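Local coordinates for protein endonuclease 8-like 3 (Homo sapiens, PDB 7JL5) that belongs to the endonuclease 8-like family and carries, in this fragment, two GRF zinc fingers that each bind a zinc ion, at residues R9-H13 with A35-P39; N28-Y34 with F46-D51. All coordinates share one frame; numbering follows the deposited sequence.

Contact 1: R9-H13 with A35-P39; sequences RCSKH and ACPLP. With ZN (zinc ion), chain C.
Leu38 lays its CD1 methyl over one face of the His13 imidazole, a CH-pi contact with CD1 of Leu38 3.7 Å from the centroid of the His13 ring and displaced toward the ND1 and CE1 rim. The two side chains meet at a slant, and CB of the adjacent Lys12 lies over the opposite face. At its ND1 corner the same ring is tied to the zinc ion, His13 ND1 standing 2.3 Å from the metal. Cys10 SG, from the same loop, also binds at 2.3 Å from the zinc ion, and Cys36 SG reaches the zinc ion from the other segment at 2.4 Å. The Cys36 sulfur is anti to its backbone N (chi1 -171°), which puts Cys36 SG at the edge of the His13 ring, near its plane, 3.6 Å from His13 ND1. Cys10 SG and Cys36 SG are 3.9 Å apart as fellow ligands. No hydrogen bond crosses between the segments; they are joined chiefly by the shared zinc ion, with the Leu38-His13 packing beside it. Cys44 completes the site of three cysteines and one histidine that holds this GRF finger together. Residues 9-13 form a loop ahead of strand 18-21, while 35-39 leaves the end of strand 32-35, so the metal clasps the N-terminal loop to the loop that follows the middle strand, where Pro37 also packs on Ile18 of strand 18-21.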
loop_
_atom_site.group_PDB
_atom_site.type_symbol
_atom_site.label_atom_id
_atom_site.label_comp_id
_atom_site.label_asym_id
_atom_site.label_seq_id
_atom_site.Cartn_x
_atom_site.Cartn_y
_atom_site.Cartn_z
ATOM N N ARG A 9 -2.669 -5.756 12.502
ATOM C CA ARG A 9 -2.873 -4.849 13.621
ATOM C C ARG A 9 -1.555 -4.654 14.351
ATOM O O ARG A 9 -0.765 -5.594 14.474
ATOM C CB ARG A 9 -3.922 -5.401 14.591
ATOM C CG ARG A 9 -5.175 -5.928 13.914
ATOM C CD ARG A 9 -6.029 -6.731 14.878
ATOM N NE ARG A 9 -7.355 -6.995 14.331
ATOM C CZ ARG A 9 -8.406 -6.203 14.520
ATOM N NH1 ARG A 9 -8.281 -5.101 15.244
ATOM N NH2 ARG A 9 -9.580 -6.514 13.987
ATOM N N CYS A 10 -1.315 -3.436 14.833
ATOM C CA CYS A 10 -0.153 -3.230 15.679
ATOM C C CYS A 10 -0.256 -4.123 16.917
ATOM O O CYS A 10 -1.306 -4.695 17.221
ATOM C CB CYS A 10 -0.014 -1.756 16.062
ATOM S SG CYS A 10 -1.498 -0.979 16.736
ATOM N N SER A 11 0.864 -4.257 17.625
ATOM C CA SER A 11 0.937 -5.182 18.749
ATOM C C SER A 11 0.556 -4.515 20.067
ATOM O O SER A 11 -0.241 -5.066 20.833
ATOM C CB SER A 11 2.345 -5.776 18.838
ATOM O OG SER A 11 3.319 -4.827 18.444
ATOM N N LYS A 12 1.120 -3.338 20.345
ATOM C CA LYS A 12 0.768 -2.618 21.564
ATOM C C LYS A 12 -0.741 -2.435 21.666
ATOM O O LYS A 12 -1.358 -2.791 22.677
ATOM C CB LYS A 12 1.481 -1.266 21.596
ATOM N N HIS A 13 -1.351 -1.875 20.628
ATOM C CA HIS A 13 -2.797 -1.787 20.509
ATOM C C HIS A 13 -3.247 -2.799 19.467
ATOM O O HIS A 13 -2.592 -2.970 18.435
ATOM C CB HIS A 13 -3.236 -0.382 20.100
ATOM C CG HIS A 13 -2.289 0.695 20.527
ATOM N ND1 HIS A 13 -1.648 1.518 19.629
ATOM C CD2 HIS A 13 -1.866 1.078 21.756
ATOM C CE1 HIS A 13 -0.874 2.366 20.284
ATOM N NE2 HIS A 13 -0.989 2.119 21.576
ATOM N N ALA A 35 0.939 0.845 9.319
ATOM C CA ALA A 35 1.373 1.594 10.486
ATOM C C ALA A 35 0.205 1.748 11.449
ATOM O O ALA A 35 -0.953 1.478 11.111
ATOM C CB ALA A 35 1.923 2.972 10.093
ATOM N N CYS A 36 0.524 2.202 12.657
ATOM C CA CYS A 36 -0.482 2.357 13.695
ATOM C C CYS A 36 -1.577 3.318 13.233
ATOM O O CYS A 36 -1.285 4.325 12.577
ATOM C CB CYS A 36 0.166 2.872 14.982
ATOM S SG CYS A 36 -0.904 2.881 16.434
ATOM N N PRO A 37 -2.843 3.040 13.555
ATOM C CA PRO A 37 -3.942 3.889 13.076
ATOM C C PRO A 37 -4.310 5.064 13.970
ATOM O O PRO A 37 -5.146 5.880 13.560
ATOM C CB PRO A 37 -5.114 2.896 13.003
ATOM C CG PRO A 37 -4.846 1.964 14.151
ATOM C CD PRO A 37 -3.336 1.817 14.220
ATOM N N LEU A 38 -3.730 5.176 15.157
ATOM C CA LEU A 38 -4.117 6.212 16.103
ATOM C C LEU A 38 -3.520 7.554 15.702
ATOM O O LEU A 38 -2.681 7.636 14.802
ATOM C CB LEU A 38 -3.671 5.814 17.507
ATOM C CG LEU A 38 -4.130 4.434 17.982
ATOM C CD1 LEU A 38 -3.771 4.219 19.445
ATOM C CD2 LEU A 38 -5.625 4.258 17.760
ATOM N N PRO A 39 -3.947 8.640 16.349
ATOM C CA PRO A 39 -3.347 9.948 16.066
ATOM C C PRO A 39 -1.838 9.916 16.256
ATOM O O PRO A 39 -1.281 9.011 16.881
ATOM C CB PRO A 39 -4.019 10.875 17.087
ATOM C CG PRO A 39 -5.317 10.211 17.393
ATOM C CD PRO A 39 -5.046 8.736 17.325
HETATM ZN ZN ZN C . -0.602 0.863 17.727
#

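Contact 2: N28-Y34 with F46-D51; sequences NKGRQFY and FFEWAD
Phe46 meets Tyr34 through a ring atom, its CD2 lying 3.9 Å from Tyr34 O. Next, Phe47, with CG anti to its backbone N (chi1 -176°), brings CE2 over one face of the Phe33 ring in an offset stack: the centroids of the Phe47 and Phe33 rings are 4.4 Å apart and the planes 21° from parallel. Glu48 gives the hydrogen-bonded antiparallel pair with Tyr34, its N donating to Tyr34 O at 3.0 Å and its O receiving Tyr34 N at 2.8 Å. Trp49, the non-hydrogen-bonded partner of Phe33, turns its indole to the face where Phe33 lies. The guanidinium of Arg31 lies flat on the indole, planes only 5° apart, with Arg31 CZ 3.7 Å from the centroid of the Trp49 five-membered ring, a cation-pi stack; Phe47 CE1 lies over the opposite face. Ala50 N donates to Gln32 O at 3.2 Å, and its methyl sits over one face of the Tyr34 ring. Finally, Asp51 forms a side-on salt bridge that helps fix the stacked guanidinium: Arg31 NH2 meets the syn lone pair of Asp51 OD1 at 3.1 Å, and Arg31 NE reaches Asp51 OD2. The paired strands form a beta hairpin in the three-stranded antiparallel sheet of the first GRF finger: 32-35 runs between 18-21 and 47-49, Leu19 packs against Tyr34 and Ala50, and Gln32 NE2 hydrogen-bonds to Met65 O of strand 64-67.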
loop_
_atom_site.group_PDB
_atom_site.type_symbol
_atom_site.label_atom_id
_atom_site.label_comp_id
_atom_site.label_asym_id
_atom_site.label_seq_id
_atom_site.Cartn_x
_atom_site.Cartn_y
_atom_site.Cartn_z
ATOM N N ASN A 28 12.937 3.942 -2.195
ATOM C CA ASN A 28 11.660 3.365 -1.778
ATOM C C ASN A 28 10.560 4.415 -1.651
ATOM O O ASN A 28 9.603 4.196 -0.897
ATOM C CB ASN A 28 11.821 2.613 -0.445
ATOM C CG ASN A 28 12.336 3.500 0.671
ATOM O OD1 ASN A 28 12.747 4.636 0.440
ATOM N ND2 ASN A 28 12.327 2.977 1.891
ATOM N N LYS A 29 10.659 5.539 -2.357
ATOM C CA LYS A 29 9.603 6.543 -2.345
ATOM C C LYS A 29 8.364 5.984 -3.033
ATOM O O LYS A 29 8.419 5.589 -4.202
ATOM C CB LYS A 29 10.073 7.818 -3.041
ATOM N N GLY A 30 7.247 5.952 -2.310
ATOM C CA GLY A 30 6.017 5.380 -2.798
ATOM C C GLY A 30 5.687 4.017 -2.226
ATOM O O GLY A 30 4.537 3.575 -2.342
ATOM N N ARG A 31 6.657 3.343 -1.612
ATOM C CA ARG A 31 6.410 2.014 -1.069
ATOM C C ARG A 31 5.439 2.104 0.101
ATOM O O ARG A 31 5.601 2.941 0.995
ATOM C CB ARG A 31 7.715 1.359 -0.626
ATOM C CG ARG A 31 7.560 -0.117 -0.290
ATOM C CD ARG A 31 8.888 -0.767 0.066
ATOM N NE ARG A 31 8.731 -2.187 0.372
ATOM C CZ ARG A 31 9.677 -2.946 0.918
ATOM N NH1 ARG A 31 10.855 -2.420 1.225
ATOM N NH2 ARG A 31 9.442 -4.227 1.162
ATOM N N GLN A 32 4.435 1.236 0.095
ATOM C CA GLN A 32 3.368 1.275 1.083
ATOM C C GLN A 32 3.716 0.405 2.283
ATOM O O GLN A 32 4.391 -0.622 2.160
ATOM C CB GLN A 32 2.054 0.802 0.458
ATOM C CG GLN A 32 1.772 1.407 -0.909
ATOM C CD GLN A 32 0.610 0.737 -1.616
ATOM O OE1 GLN A 32 0.657 -0.453 -1.925
ATOM N NE2 GLN A 32 -0.443 1.502 -1.874
ATOM N N PHE A 33 3.243 0.826 3.453
ATOM C CA PHE A 33 3.519 0.107 4.687
ATOM C C PHE A 33 2.367 0.289 5.663
ATOM O O PHE A 33 1.765 1.364 5.736
ATOM C CB PHE A 33 4.830 0.583 5.326
ATOM C CG PHE A 33 4.807 2.024 5.753
ATOM C CD1 PHE A 33 5.108 3.031 4.851
ATOM C CD2 PHE A 33 4.481 2.371 7.053
ATOM C CE1 PHE A 33 5.086 4.356 5.239
ATOM C CE2 PHE A 33 4.457 3.696 7.447
ATOM C CZ PHE A 33 4.760 4.689 6.539
ATOM N N TYR A 34 2.067 -0.771 6.407
ATOM C CA TYR A 34 1.088 -0.705 7.477
ATOM C C TYR A 34 1.702 -0.066 8.714
ATOM O O TYR A 34 2.827 -0.399 9.116
ATOM C CB TYR A 34 0.571 -2.100 7.821
ATOM C CG TYR A 34 -0.186 -2.758 6.698
ATOM C CD1 TYR A 34 -1.334 -2.178 6.178
ATOM C CD2 TYR A 34 0.241 -3.964 6.161
ATOM C CE1 TYR A 34 -2.033 -2.776 5.151
ATOM C CE2 TYR A 34 -0.453 -4.573 5.134
ATOM C CZ TYR A 34 -1.590 -3.973 4.632
ATOM O OH TYR A 34 -2.287 -4.572 3.608
ATOM N N PHE A 46 4.786 0.914 15.302
ATOM C CA PHE A 46 4.564 -0.213 14.410
ATOM C C PHE A 46 4.916 0.170 12.978
ATOM O O PHE A 46 4.719 1.307 12.546
ATOM C CB PHE A 46 3.109 -0.679 14.480
ATOM C CG PHE A 46 2.876 -2.024 13.851
ATOM C CD1 PHE A 46 3.133 -3.185 14.560
ATOM C CD2 PHE A 46 2.401 -2.128 12.554
ATOM C CE1 PHE A 46 2.921 -4.426 13.988
ATOM C CE2 PHE A 46 2.189 -3.368 11.976
ATOM C CZ PHE A 46 2.448 -4.518 12.696
ATOM N N PHE A 47 5.449 -0.799 12.239
ATOM C CA PHE A 47 5.848 -0.571 10.852
ATOM C C PHE A 47 6.019 -1.924 10.186
ATOM O O PHE A 47 6.878 -2.708 10.604
ATOM C CB PHE A 47 7.147 0.236 10.783
ATOM C CG PHE A 47 7.562 0.598 9.386
ATOM C CD1 PHE A 47 8.174 -0.335 8.567
ATOM C CD2 PHE A 47 7.346 1.873 8.893
ATOM C CE1 PHE A 47 8.554 -0.006 7.282
ATOM C CE2 PHE A 47 7.728 2.208 7.609
ATOM C CZ PHE A 47 8.333 1.266 6.803
ATOM N N GLU A 48 5.215 -2.205 9.161
ATOM C CA GLU A 48 5.332 -3.473 8.445
ATOM C C GLU A 48 5.130 -3.236 6.957
ATOM O O GLU A 48 4.063 -2.783 6.542
ATOM C CB GLU A 48 4.313 -4.495 8.962
ATOM C CG GLU A 48 4.774 -5.939 8.851
ATOM C CD GLU A 48 5.842 -6.288 9.872
ATOM O OE1 GLU A 48 5.970 -5.556 10.877
ATOM O OE2 GLU A 48 6.553 -7.296 9.671
ATOM N N TRP A 49 6.142 -3.553 6.153
ATOM C CA TRP A 49 6.015 -3.385 4.711
ATOM C C TRP A 49 4.815 -4.169 4.195
ATOM O O TRP A 49 4.652 -5.355 4.498
ATOM C CB TRP A 49 7.293 -3.834 4.011
ATOM C CG TRP A 49 8.448 -2.926 4.282
ATOM C CD1 TRP A 49 9.607 -3.245 4.921
ATOM C CD2 TRP A 49 8.548 -1.539 3.934
ATOM N NE1 TRP A 49 10.429 -2.146 4.987
ATOM C CE2 TRP A 49 9.801 -1.085 4.389
ATOM C CE3 TRP A 49 7.700 -0.639 3.281
ATOM C CZ2 TRP A 49 10.228 0.229 4.213
ATOM C CZ3 TRP A 49 8.127 0.665 3.106
ATOM C CH2 TRP A 49 9.379 1.086 3.568
ATOM N N ALA A 50 3.972 -3.496 3.410
ATOM C CA ALA A 50 2.716 -4.095 2.979
ATOM C C ALA A 50 2.880 -4.977 1.749
ATOM O O ALA A 50 2.117 -5.935 1.580
ATOM C CB ALA A 50 1.688 -2.999 2.686
ATOM N N ASP A 51 3.854 -4.686 0.891
ATOM C CA ASP A 51 3.935 -5.301 -0.427
ATOM C C ASP A 51 4.673 -6.635 -0.434
ATOM O O ASP A 51 4.886 -7.200 -1.511
ATOM C CB ASP A 51 4.608 -4.343 -1.414
ATOM C CG ASP A 51 6.047 -4.025 -1.038
ATOM O OD1 ASP A 51 6.555 -4.587 -0.045
ATOM O OD2 ASP A 51 6.674 -3.206 -1.743
#

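From the N terminus, residues 9-13 come first and meet 35-39 at the zinc ion, so contact 1 closes a loop that takes in strands 18-21 and 32-35. Contact 2 starts within that loop, at 28-34, and ends beyond it at 46-51; the two contacts therefore cross, as their segments alternate along the chain. Strand 32-35 is common ground: it forms the middle of the sheet in contact 2 and leads straight into the zinc-binding loop of contact 1. The two touch where Phe46 CD1 of contact 2 lies 3.5 Å from Cys10 CA of contact 1. Together they tie the metal end of the first GRF finger to its three-stranded sheet.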